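Local coordinates for protein EccE5 (Mycobacterium xenopi RIVM700367, PDB 7B9F) that probably serves as a membrane-complex component of the ESX-5 type VII secretion system, which exports proteins across the mycobacterial cell envelope, at residues D154-T167 with E195-N209. Numbering follows the deposited sequence.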
loop_
_atom_site.group_PDB
_atom_site.type_symbol
_atom_site.label_atom_id
_atom_site.label_comp_id
_atom_site.label_asym_id
_atom_site.label_seq_id
_atom_site.Cartn_x
_atom_site.Cartn_y
_atom_site.Cartn_z
ATOM N N ASP A 154 3.719 -19.375 15.918
ATOM C CA ASP A 154 3.461 -17.979 16.235
ATOM C C ASP A 154 3.395 -17.705 17.734
ATOM O O ASP A 154 3.448 -16.547 18.156
ATOM C CB ASP A 154 2.188 -17.530 15.512
ATOM C CG ASP A 154 0.948 -18.298 15.947
ATOM O OD1 ASP A 154 1.047 -19.222 16.781
ATOM O OD2 ASP A 154 -0.142 -17.986 15.427
ATOM N N VAL A 155 3.277 -18.747 18.544
ATOM C CA VAL A 155 3.250 -18.564 19.988
ATOM C C VAL A 155 4.669 -18.613 20.532
ATOM O O VAL A 155 5.553 -19.274 19.980
ATOM C CB VAL A 155 2.342 -19.609 20.660
ATOM C CG1 VAL A 155 0.940 -19.463 20.143
ATOM C CG2 VAL A 155 2.844 -20.992 20.403
ATOM N N ARG A 156 4.896 -17.886 21.620
ATOM C CA ARG A 156 6.222 -17.716 22.207
ATOM C C ARG A 156 6.107 -18.041 23.690
ATOM O O ARG A 156 5.687 -17.196 24.482
ATOM C CB ARG A 156 6.738 -16.298 22.000
ATOM C CG ARG A 156 6.939 -15.895 20.556
ATOM C CD ARG A 156 8.128 -16.595 19.945
ATOM N NE ARG A 156 8.246 -16.322 18.515
ATOM C CZ ARG A 156 8.073 -17.230 17.561
ATOM N NH1 ARG A 156 7.768 -18.480 17.873
ATOM N NH2 ARG A 156 8.203 -16.886 16.287
ATOM N N LEU A 157 6.475 -19.256 24.067
ATOM C CA LEU A 157 6.395 -19.655 25.464
ATOM C C LEU A 157 7.522 -19.012 26.260
ATOM O O LEU A 157 8.641 -18.860 25.767
ATOM C CB LEU A 157 6.451 -21.174 25.579
ATOM C CG LEU A 157 5.114 -21.915 25.542
ATOM C CD1 LEU A 157 4.328 -21.665 24.274
ATOM C CD2 LEU A 157 5.364 -23.387 25.680
ATOM N N ASP A 158 7.219 -18.611 27.495
ATOM C CA ASP A 158 8.228 -17.935 28.302
ATOM C C ASP A 158 9.268 -18.896 28.851
ATOM O O ASP A 158 10.449 -18.549 28.923
ATOM C CB ASP A 158 7.580 -17.175 29.452
ATOM C CG ASP A 158 6.784 -15.989 28.984
ATOM O OD1 ASP A 158 7.131 -15.413 27.933
ATOM O OD2 ASP A 158 5.822 -15.618 29.683
ATOM N N ALA A 159 8.857 -20.085 29.274
ATOM C CA ALA A 159 9.804 -20.997 29.892
ATOM C C ALA A 159 9.303 -22.420 29.752
ATOM O O ALA A 159 8.099 -22.674 29.689
ATOM C CB ALA A 159 10.023 -20.659 31.369
ATOM N N ILE A 160 10.250 -23.348 29.707
ATOM C CA ILE A 160 9.965 -24.774 29.732
ATOM C C ILE A 160 10.739 -25.335 30.910
ATOM O O ILE A 160 11.969 -25.223 30.948
ATOM C CB ILE A 160 10.409 -25.472 28.441
ATOM C CG1 ILE A 160 9.731 -24.853 27.230
ATOM C CG2 ILE A 160 10.066 -26.944 28.513
ATOM C CD1 ILE A 160 8.293 -24.950 27.256
ATOM N N ASP A 161 10.049 -25.928 31.868
ATOM C CA ASP A 161 10.733 -26.515 33.010
ATOM C C ASP A 161 10.569 -28.024 32.979
ATOM O O ASP A 161 9.448 -28.530 33.057
ATOM C CB ASP A 161 10.209 -25.951 34.327
ATOM C CG ASP A 161 10.535 -24.487 34.505
ATOM O OD1 ASP A 161 11.447 -23.999 33.816
ATOM O OD2 ASP A 161 9.881 -23.825 35.338
ATOM N N ILE A 162 11.684 -28.736 32.863
ATOM C CA ILE A 162 11.674 -30.172 33.096
ATOM C C ILE A 162 11.674 -30.385 34.599
ATOM O O ILE A 162 12.567 -29.901 35.297
ATOM C CB ILE A 162 12.888 -30.855 32.455
ATOM C CG1 ILE A 162 12.878 -30.759 30.928
ATOM C CG2 ILE A 162 12.936 -32.307 32.866
ATOM C CD1 ILE A 162 13.586 -29.551 30.365
ATOM N N VAL A 163 10.672 -31.086 35.112
ATOM C CA VAL A 163 10.576 -31.361 36.541
ATOM C C VAL A 163 10.542 -32.864 36.741
ATOM O O VAL A 163 9.711 -33.553 36.141
ATOM C CB VAL A 163 9.337 -30.707 37.173
ATOM C CG1 VAL A 163 9.291 -31.013 38.649
ATOM C CG2 VAL A 163 9.365 -29.213 36.956
ATOM N N SER A 164 11.438 -33.367 37.580
ATOM C CA SER A 164 11.467 -34.779 37.930
ATOM C C SER A 164 11.695 -34.901 39.425
ATOM O O SER A 164 12.508 -34.165 39.988
ATOM C CB SER A 164 12.562 -35.516 37.163
ATOM O OG SER A 164 13.750 -34.750 37.137
ATOM N N VAL A 165 10.990 -35.828 40.064
ATOM C CA VAL A 165 11.014 -35.950 41.513
ATOM C C VAL A 165 11.302 -37.403 41.864
ATOM O O VAL A 165 11.029 -38.312 41.076
ATOM C CB VAL A 165 9.683 -35.453 42.128
ATOM C CG1 VAL A 165 8.527 -36.340 41.714
ATOM C CG2 VAL A 165 9.769 -35.285 43.643
ATOM N N GLY A 166 11.893 -37.623 43.042
ATOM C CA GLY A 166 12.272 -38.959 43.462
ATOM C C GLY A 166 12.015 -39.178 44.938
ATOM O O GLY A 166 11.686 -38.253 45.679
ATOM N N THR A 167 12.155 -40.433 45.354
ATOM C CA THR A 167 11.831 -40.844 46.718
ATOM C C THR A 167 12.612 -42.104 47.102
ATOM O O THR A 167 13.091 -42.255 48.228
ATOM C CB THR A 167 10.319 -41.117 46.875
ATOM O OG1 THR A 167 9.573 -39.941 46.543
ATOM C CG2 THR A 167 9.979 -41.527 48.303
ATOM N N GLU A 195 9.141 -44.060 44.188
ATOM C CA GLU A 195 8.369 -43.626 43.036
ATOM C C GLU A 195 9.219 -42.632 42.264
ATOM O O GLU A 195 10.184 -42.077 42.791
ATOM C CB GLU A 195 7.034 -42.960 43.408
ATOM C CG GLU A 195 7.056 -41.868 44.508
ATOM C CD GLU A 195 7.155 -42.354 45.948
ATOM O OE1 GLU A 195 6.860 -41.538 46.847
ATOM O OE2 GLU A 195 7.463 -43.531 46.195
ATOM N N HIS A 196 8.857 -42.420 41.004
ATOM C CA HIS A 196 9.556 -41.439 40.194
ATOM C C HIS A 196 8.600 -40.902 39.148
ATOM O O HIS A 196 8.000 -41.669 38.394
ATOM C CB HIS A 196 10.787 -42.045 39.524
ATOM C CG HIS A 196 11.577 -41.068 38.711
ATOM N ND1 HIS A 196 11.237 -40.719 37.423
ATOM C CD2 HIS A 196 12.702 -40.373 39.003
ATOM C CE1 HIS A 196 12.117 -39.851 36.957
ATOM N NE2 HIS A 196 13.015 -39.622 37.897
ATOM N N HIS A 197 8.493 -39.582 39.088
ATOM C CA HIS A 197 7.564 -38.907 38.201
ATOM C C HIS A 197 8.284 -37.797 37.457
ATOM O O HIS A 197 9.209 -37.176 37.983
ATOM C CB HIS A 197 6.392 -38.326 38.975
ATOM C CG HIS A 197 5.626 -39.338 39.762
ATOM N ND1 HIS A 197 5.068 -39.060 40.990
ATOM C CD2 HIS A 197 5.301 -40.622 39.483
ATOM C CE1 HIS A 197 4.444 -40.133 41.440
ATOM N NE2 HIS A 197 4.570 -41.095 40.544
ATOM N N THR A 198 7.841 -37.538 36.234
ATOM C CA THR A 198 8.470 -36.530 35.401
ATOM C C THR A 198 7.389 -35.693 34.743
ATOM O O THR A 198 6.437 -36.236 34.181
ATOM C CB THR A 198 9.355 -37.183 34.339
ATOM O OG1 THR A 198 10.453 -37.837 34.979
ATOM C CG2 THR A 198 9.906 -36.143 33.388
ATOM N N TRP A 199 7.532 -34.373 34.817
ATOM C CA TRP A 199 6.596 -33.474 34.168
ATOM C C TRP A 199 7.328 -32.370 33.423
ATOM O O TRP A 199 8.401 -31.922 33.830
ATOM C CB TRP A 199 5.626 -32.828 35.155
ATOM C CG TRP A 199 4.919 -33.772 36.047
ATOM C CD1 TRP A 199 3.795 -34.474 35.760
ATOM C CD2 TRP A 199 5.238 -34.062 37.405
ATOM N NE1 TRP A 199 3.412 -35.222 36.842
ATOM C CE2 TRP A 199 4.283 -34.982 37.869
ATOM C CE3 TRP A 199 6.250 -33.648 38.269
ATOM C CZ2 TRP A 199 4.307 -35.492 39.157
ATOM C CZ3 TRP A 199 6.276 -34.156 39.543
ATOM C CH2 TRP A 199 5.311 -35.070 39.978
ATOM N N LEU A 200 6.724 -31.946 32.322
ATOM C CA LEU A 200 7.078 -30.722 31.624
ATOM C C LEU A 200 6.004 -29.690 31.922
ATOM O O LEU A 200 4.828 -29.932 31.640
ATOM C CB LEU A 200 7.149 -30.959 30.116
ATOM C CG LEU A 200 8.381 -31.532 29.422
ATOM C CD1 LEU A 200 9.535 -30.570 29.580
ATOM C CD2 LEU A 200 8.748 -32.918 29.922
ATOM N N VAL A 201 6.389 -28.545 32.472
ATOM C CA VAL A 201 5.428 -27.498 32.797
ATOM C C VAL A 201 5.676 -26.306 31.885
ATOM O O VAL A 201 6.824 -25.993 31.550
ATOM C CB VAL A 201 5.454 -27.110 34.287
ATOM C CG1 VAL A 201 5.293 -28.350 35.141
ATOM C CG2 VAL A 201 6.694 -26.356 34.668
ATOM N N LEU A 202 4.594 -25.690 31.432
ATOM C CA LEU A 202 4.618 -24.714 30.354
ATOM C C LEU A 202 4.246 -23.353 30.920
ATOM O O LEU A 202 3.274 -23.246 31.670
ATOM C CB LEU A 202 3.611 -25.113 29.279
ATOM C CG LEU A 202 3.846 -26.411 28.505
ATOM C CD1 LEU A 202 2.687 -26.699 27.590
ATOM C CD2 LEU A 202 5.121 -26.429 27.752
ATOM N N ARG A 203 4.993 -22.317 30.568
ATOM C CA ARG A 203 4.624 -20.960 30.944
ATOM C C ARG A 203 4.417 -20.085 29.719
ATOM O O ARG A 203 5.220 -20.113 28.784
ATOM C CB ARG A 203 5.671 -20.333 31.860
ATOM C CG ARG A 203 5.681 -20.909 33.251
ATOM C CD ARG A 203 6.600 -20.131 34.178
ATOM N NE ARG A 203 6.527 -20.623 35.549
ATOM C CZ ARG A 203 7.115 -21.727 35.993
ATOM N NH1 ARG A 203 7.847 -22.474 35.181
ATOM N NH2 ARG A 203 6.975 -22.080 37.262
ATOM N N MET A 204 3.337 -19.304 29.726
ATOM C CA MET A 204 3.059 -18.378 28.637
ATOM C C MET A 204 2.467 -17.094 29.191
ATOM O O MET A 204 1.620 -17.132 30.086
ATOM C CB MET A 204 2.088 -18.979 27.614
ATOM C CG MET A 204 1.820 -18.063 26.427
ATOM S SD MET A 204 0.704 -18.736 25.192
ATOM C CE MET A 204 -0.845 -18.640 26.076
ATOM N N ASP A 205 2.900 -15.959 28.646
ATOM C CA ASP A 205 2.300 -14.667 28.944
ATOM C C ASP A 205 1.510 -14.255 27.715
ATOM O O ASP A 205 2.095 -14.162 26.627
ATOM C CB ASP A 205 3.378 -13.628 29.273
ATOM C CG ASP A 205 2.839 -12.195 29.433
ATOM O OD1 ASP A 205 1.612 -11.951 29.443
ATOM O OD2 ASP A 205 3.683 -11.282 29.544
ATOM N N PRO A 206 0.200 -14.030 27.824
ATOM C CA PRO A 206 -0.567 -13.585 26.654
ATOM C C PRO A 206 -0.113 -12.252 26.105
ATOM O O PRO A 206 -0.256 -12.010 24.902
ATOM C CB PRO A 206 -1.999 -13.495 27.192
ATOM C CG PRO A 206 -2.029 -14.424 28.304
ATOM C CD PRO A 206 -0.685 -14.300 28.962
ATOM N N GLN A 207 0.427 -11.376 26.951
ATOM C CA GLN A 207 0.818 -10.051 26.492
ATOM C C GLN A 207 2.011 -10.089 25.554
ATOM O O GLN A 207 2.226 -9.130 24.808
ATOM C CB GLN A 207 1.118 -9.152 27.684
ATOM C CG GLN A 207 -0.075 -8.976 28.588
ATOM C CD GLN A 207 -1.256 -8.394 27.856
ATOM O OE1 GLN A 207 -1.108 -7.479 27.054
ATOM N NE2 GLN A 207 -2.439 -8.926 28.124
ATOM N N ARG A 208 2.794 -11.161 25.578
ATOM C CA ARG A 208 3.813 -11.360 24.560
ATOM C C ARG A 208 3.261 -12.019 23.308
ATOM O O ARG A 208 3.998 -12.163 22.329
ATOM C CB ARG A 208 4.956 -12.206 25.115
ATOM C CG ARG A 208 5.352 -11.854 26.530
ATOM C CD ARG A 208 6.762 -12.338 26.833
ATOM N NE ARG A 208 7.761 -11.837 25.890
ATOM C CZ ARG A 208 8.188 -10.577 25.823
ATOM N NH1 ARG A 208 9.099 -10.241 24.920
ATOM N NH2 ARG A 208 7.736 -9.659 26.666
ATOM N N ASN A 209 1.995 -12.427 23.314
ATOM C CA ASN A 209 1.436 -13.212 22.223
ATOM C C ASN A 209 0.118 -12.652 21.713
ATOM O O ASN A 209 -0.750 -13.426 21.301
ATOM C CB ASN A 209 1.252 -14.659 22.660
ATOM C CG ASN A 209 2.553 -15.308 22.987
ATOM O OD1 ASN A 209 3.404 -15.495 22.125
ATOM N ND2 ASN A 209 2.689 -15.736 24.228
#
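Arg203 and Asp161 meet on one face of an antiparallel strand pair, 159-166 with 196-204, in the middle of the EccE5 sheet, and illustrate how such a pair sorts its side chains. The strand axes run 165° apart in direction. Asp161 faces Val201 in a hydrogen-bonded pair, each N donating to the other's O, and its CB rests on Val201 CG2. Arg203 lies two residues farther along its strand; its chain, extended from CG to NE, brings NH1 back across to Asp161 OD2 in a salt bridge, although the modelled atoms are too close for their exact separation to be trusted. Asp161 OD1 pairs with Arg315 on the neighbouring strand 310-319, so the two oxygens of one carboxylate are shared between two arginines, whose positive charge would be expected to stabilise its ionised form.

Farther along this face, Val165 places CG1 between its backbone N and carbonyl carbon (chi1 65°), where the methyl lies 3.8 Å from Trp199 CZ3. Val163 CG1 instead approaches the edge of the indole, which also packs against helix 246-257. On the reverse face, the part nearer Arg203 is aliphatic: Leu200 CD1 touches both Ile160 CG2 and Ile162 CG1, while Leu202 joins Ile160 to Leu157 and reaches helix 219-234.

At the Arg203 end of the pair, Asp158 N donates to Arg203 O at 2.8 Å, and Asp158 OD1 lies beside Arg208 CD. The Asn209 amide then reaches the backbone of Arg156: its ND2 donates weakly to Arg156 O, and Arg156 N meets Asn209 OD1 at 2.9 Å from above the carbonyl plane.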